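Local coordinates for virulence-associated protein I (Coxiella burnetii, PDB 3TRB), which probably binds DNA as the HigA antidote (antitoxin) of an addiction module, through a helix-turn-helix domain of the XRE/Cro-C1 type, at residues L33-I39 with R61-F66. Residues are numbered along the deposited sequence; the frame is centred on the assembly and turned at random.
Sequences LAKHLAI and RLAKFF
Within the helix-turn-helix domain, helix 30-37, probably the first helix of the DNA-binding motif, ends here against the last turns of helix 56-66. The axes of 33-37 and 61-66 cross nearly at right angles (99°), 10.4 Å apart at closest approach; the nearest CA atoms, 5.8 Å apart, are those of Leu37 and Arg61. A Schellman motif closes helix 30-37: Ala38, with positive phi (64/47), is its C-prime residue, Ile39 N bonds to Ala34 O (3.0 Å) and Ala38 N weakly to Lys35 O (3.2 Å). Leu37 (m, t) fills the centre, CD1 3.7 Å from Leu62 CD2 and CD2 3.5 Å from Phe65 CB. Phe65 (chi1 t) lays its ring in an offset stack on His36 (chi1 m), centroids 4.8 Å apart and planes at 29°, while Leu33 CD1 lies 3.8 Å from Phe65 CE2. Arg61, extended through chi3, packs CD 3.6 Å from Ile39 CG2 and gives a weak hydrogen bond from NH1 to Leu37 O (2.9 Å) at the helix end; its salt bridges run to Asp57 and to Glu96 of the second subunit. Val97 of that subunit packs on Phe65, and its Thr98 is hydrogen-bonded to His36 ND1. Inside the chain, Leu18 of helix 14-24 touches Leu33, Leu62 and Phe66, and Val44 of helix 41-48, probably the recognition helix, packs on Leu33 and Ile39.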
ATOM      1  N   LEU A  33       8.254  30.490  19.761  1.00 28.90           N
ATOM      2  CA  LEU A  33       8.237  29.356  18.846  1.00 29.97           C
ATOM      3  C   LEU A  33       8.121  29.821  17.399  1.00 30.60           C
ATOM      4  O   LEU A  33       8.829  29.329  16.521  1.00 28.99           O
ATOM      5  CB  LEU A  33       7.086  28.404  19.181  1.00 30.99           C
ATOM      6  CG  LEU A  33       6.961  27.186  18.266  1.00 31.18           C
ATOM      7  CD1 LEU A  33       8.247  26.367  18.278  1.00 28.43           C
ATOM      8  CD2 LEU A  33       5.770  26.328  18.663  1.00 29.60           C
ATOM      9  N   ALA A  34       7.223  30.771  17.160  1.00 30.99           N
ATOM     10  CA  ALA A  34       7.000  31.302  15.820  1.00 30.51           C
ATOM     11  C   ALA A  34       8.290  31.854  15.222  1.00 32.51           C
ATOM     12  O   ALA A  34       8.581  31.632  14.047  1.00 31.22           O
ATOM     13  CB  ALA A  34       5.920  32.374  15.847  1.00 32.23           C
ATOM     14  N   LYS A  35       9.061  32.573  16.033  1.00 33.62           N
ATOM     15  CA  LYS A  35      10.349  33.095  15.589  1.00 39.58           C
ATOM     16  C   LYS A  35      11.329  31.965  15.287  1.00 36.48           C
ATOM     17  O   LYS A  35      12.036  31.998  14.281  1.00 39.11           O
ATOM     18  CB  LYS A  35      10.948  34.044  16.631  1.00 47.44           C
ATOM     19  CG  LYS A  35      10.376  35.452  16.599  1.00 55.37           C
ATOM     20  CD  LYS A  35      11.185  36.386  17.486  1.00 66.09           C
ATOM     21  CE  LYS A  35      10.740  37.832  17.330  1.00 71.33           C
ATOM     22  NZ  LYS A  35      11.583  38.761  18.133  1.00 76.80           N
ATOM     23  N   HIS A  36      11.366  30.969  16.166  1.00 35.49           N
ATOM     24  CA  HIS A  36      12.237  29.814  15.981  1.00 36.35           C
ATOM     25  C   HIS A  36      11.907  29.064  14.694  1.00 32.16           C
ATOM     26  O   HIS A  36      12.803  28.601  13.988  1.00 36.65           O
ATOM     27  CB  HIS A  36      12.137  28.862  17.175  1.00 37.40           C
ATOM     28  CG  HIS A  36      12.862  29.339  18.397  1.00 44.05           C
ATOM     29  ND1 HIS A  36      14.203  29.645  18.394  1.00 49.02           N
ATOM     30  CD2 HIS A  36      12.431  29.542  19.665  1.00 43.93           C
ATOM     31  CE1 HIS A  36      14.569  30.029  19.605  1.00 51.18           C
ATOM     32  NE2 HIS A  36      13.513  29.974  20.395  1.00 48.35           N
ATOM     33  N   LEU A  37      10.616  28.948  14.395  1.00 29.67           N
ATOM     34  CA  LEU A  37      10.165  28.194  13.229  1.00 27.96           C
ATOM     35  C   LEU A  37      10.089  29.065  11.982  1.00 28.74           C
ATOM     36  O   LEU A  37       9.965  28.556  10.869  1.00 27.27           O
ATOM     37  CB  LEU A  37       8.794  27.567  13.497  1.00 25.29           C
ATOM     38  CG  LEU A  37       8.700  26.610  14.688  1.00 24.94           C
ATOM     39  CD1 LEU A  37       7.302  26.023  14.792  1.00 23.03           C
ATOM     40  CD2 LEU A  37       9.737  25.508  14.560  1.00 24.11           C
ATOM     41  N   ALA A  38      10.165  30.378  12.176  1.00 27.75           N
ATOM     42  CA  ALA A  38      10.051  31.331  11.076  1.00 30.82           C
ATOM     43  C   ALA A  38       8.669  31.280  10.426  1.00 32.40           C
ATOM     44  O   ALA A  38       8.548  31.238   9.202  1.00 33.06           O
ATOM     45  CB  ALA A  38      11.143  31.095  10.039  1.00 31.89           C
ATOM     46  N   ILE A  39       7.632  31.280  11.257  1.00 30.59           N
ATOM     47  CA  ILE A  39       6.255  31.304  10.776  1.00 30.83           C
ATOM     48  C   ILE A  39       5.460  32.342  11.561  1.00 31.28           C
ATOM     49  O   ILE A  39       5.856  32.723  12.663  1.00 29.53           O
ATOM     50  CB  ILE A  39       5.576  29.924  10.914  1.00 27.87           C
ATOM     51  CG1 ILE A  39       5.573  29.472  12.376  1.00 27.95           C
ATOM     52  CG2 ILE A  39       6.268  28.895  10.033  1.00 26.64           C
ATOM     53  CD1 ILE A  39       4.942  28.111  12.593  1.00 26.85           C
ATOM     54  N   ARG A  61       9.297  21.884   9.968  1.00 22.82           N
ATOM     55  CA  ARG A  61       9.874  22.929  10.806  1.00 23.30           C
ATOM     56  C   ARG A  61       9.944  22.485  12.265  1.00 21.09           C
ATOM     57  O   ARG A  61      10.964  22.672  12.930  1.00 18.86           O
ATOM     58  CB  ARG A  61       9.079  24.228  10.667  1.00 22.34           C
ATOM     59  CG  ARG A  61       9.045  24.763   9.244  1.00 24.31           C
ATOM     60  CD  ARG A  61       8.237  26.045   9.134  1.00 24.98           C
ATOM     61  NE  ARG A  61       8.270  26.575   7.774  1.00 25.64           N
ATOM     62  CZ  ARG A  61       9.223  27.374   7.308  1.00 30.66           C
ATOM     63  NH1 ARG A  61      10.227  27.738   8.095  1.00 31.08           N
ATOM     64  NH2 ARG A  61       9.174  27.808   6.056  1.00 31.45           N
ATOM     65  N   LEU A  62       8.857  21.895  12.754  1.00 21.36           N
ATOM     66  CA  LEU A  62       8.816  21.357  14.109  1.00 23.76           C
ATOM     67  C   LEU A  62       9.869  20.271  14.297  1.00 24.20           C
ATOM     68  O   LEU A  62      10.532  20.210  15.332  1.00 26.76           O
ATOM     69  CB  LEU A  62       7.428  20.799  14.426  1.00 23.99           C
ATOM     70  CG  LEU A  62       6.305  21.817  14.628  1.00 21.55           C
ATOM     71  CD1 LEU A  62       4.953  21.120  14.667  1.00 21.65           C
ATOM     72  CD2 LEU A  62       6.535  22.627  15.898  1.00 21.25           C
ATOM     73  N   ALA A  63      10.019  19.416  13.291  1.00 22.03           N
ATOM     74  CA  ALA A  63      10.998  18.336  13.342  1.00 23.33           C
ATOM     75  C   ALA A  63      12.416  18.877  13.494  1.00 27.09           C
ATOM     76  O   ALA A  63      13.202  18.370  14.295  1.00 28.19           O
ATOM     77  CB  ALA A  63      10.891  17.468  12.097  1.00 22.03           C
ATOM     78  N   LYS A  64      12.733  19.913  12.724  1.00 26.94           N
ATOM     79  CA  LYS A  64      14.058  20.526  12.755  1.00 25.07           C
ATOM     80  C   LYS A  64      14.314  21.220  14.089  1.00 26.56           C
ATOM     81  O   LYS A  64      15.419  21.161  14.626  1.00 27.96           O
ATOM     82  CB  LYS A  64      14.206  21.529  11.606  1.00 27.82           C
ATOM     83  CG  LYS A  64      15.533  22.279  11.585  1.00 32.48           C
ATOM     84  CD  LYS A  64      16.679  21.384  11.146  1.00 38.34           C
ATOM     85  CE  LYS A  64      17.989  22.158  11.067  1.00 41.19           C
ATOM     86  NZ  LYS A  64      17.930  23.257  10.063  1.00 42.23           N
ATOM     87  N   PHE A  65      13.288  21.875  14.624  1.00 25.82           N
ATOM     88  CA  PHE A  65      13.430  22.610  15.875  1.00 26.27           C
ATOM     89  C   PHE A  65      13.510  21.691  17.090  1.00 29.22           C
ATOM     90  O   PHE A  65      14.397  21.841  17.930  1.00 24.57           O
ATOM     91  CB  PHE A  65      12.282  23.606  16.049  1.00 25.63           C
ATOM     92  CG  PHE A  65      12.318  24.354  17.353  1.00 31.16           C
ATOM     93  CD1 PHE A  65      13.264  25.340  17.574  1.00 30.09           C
ATOM     94  CD2 PHE A  65      11.398  24.080  18.353  1.00 33.12           C
ATOM     95  CE1 PHE A  65      13.297  26.035  18.769  1.00 32.22           C
ATOM     96  CE2 PHE A  65      11.426  24.771  19.549  1.00 35.25           C
ATOM     97  CZ  PHE A  65      12.377  25.750  19.757  1.00 32.64           C
ATOM     98  N   PHE A  66      12.579  20.745  17.183  1.00 26.47           N
ATOM     99  CA  PHE A  66      12.503  19.852  18.337  1.00 33.19           C
ATOM    100  C   PHE A  66      13.413  18.631  18.208  1.00 33.56           C
ATOM    101  O   PHE A  66      13.597  17.882  19.166  1.00 35.76           O
ATOM    102  CB  PHE A  66      11.057  19.407  18.594  1.00 34.98           C
ATOM    103  CG  PHE A  66      10.183  20.490  19.161  1.00 38.47           C
ATOM    104  CD1 PHE A  66      10.337  20.904  20.472  1.00 41.94           C
ATOM    105  CD2 PHE A  66       9.207  21.092  18.385  1.00 36.05           C
ATOM    106  CE1 PHE A  66       9.538  21.901  20.998  1.00 41.54           C
ATOM    107  CE2 PHE A  66       8.405  22.090  18.907  1.00 35.79           C
ATOM    108  CZ  PHE A  66       8.571  22.494  20.215  1.00 39.97           C
TER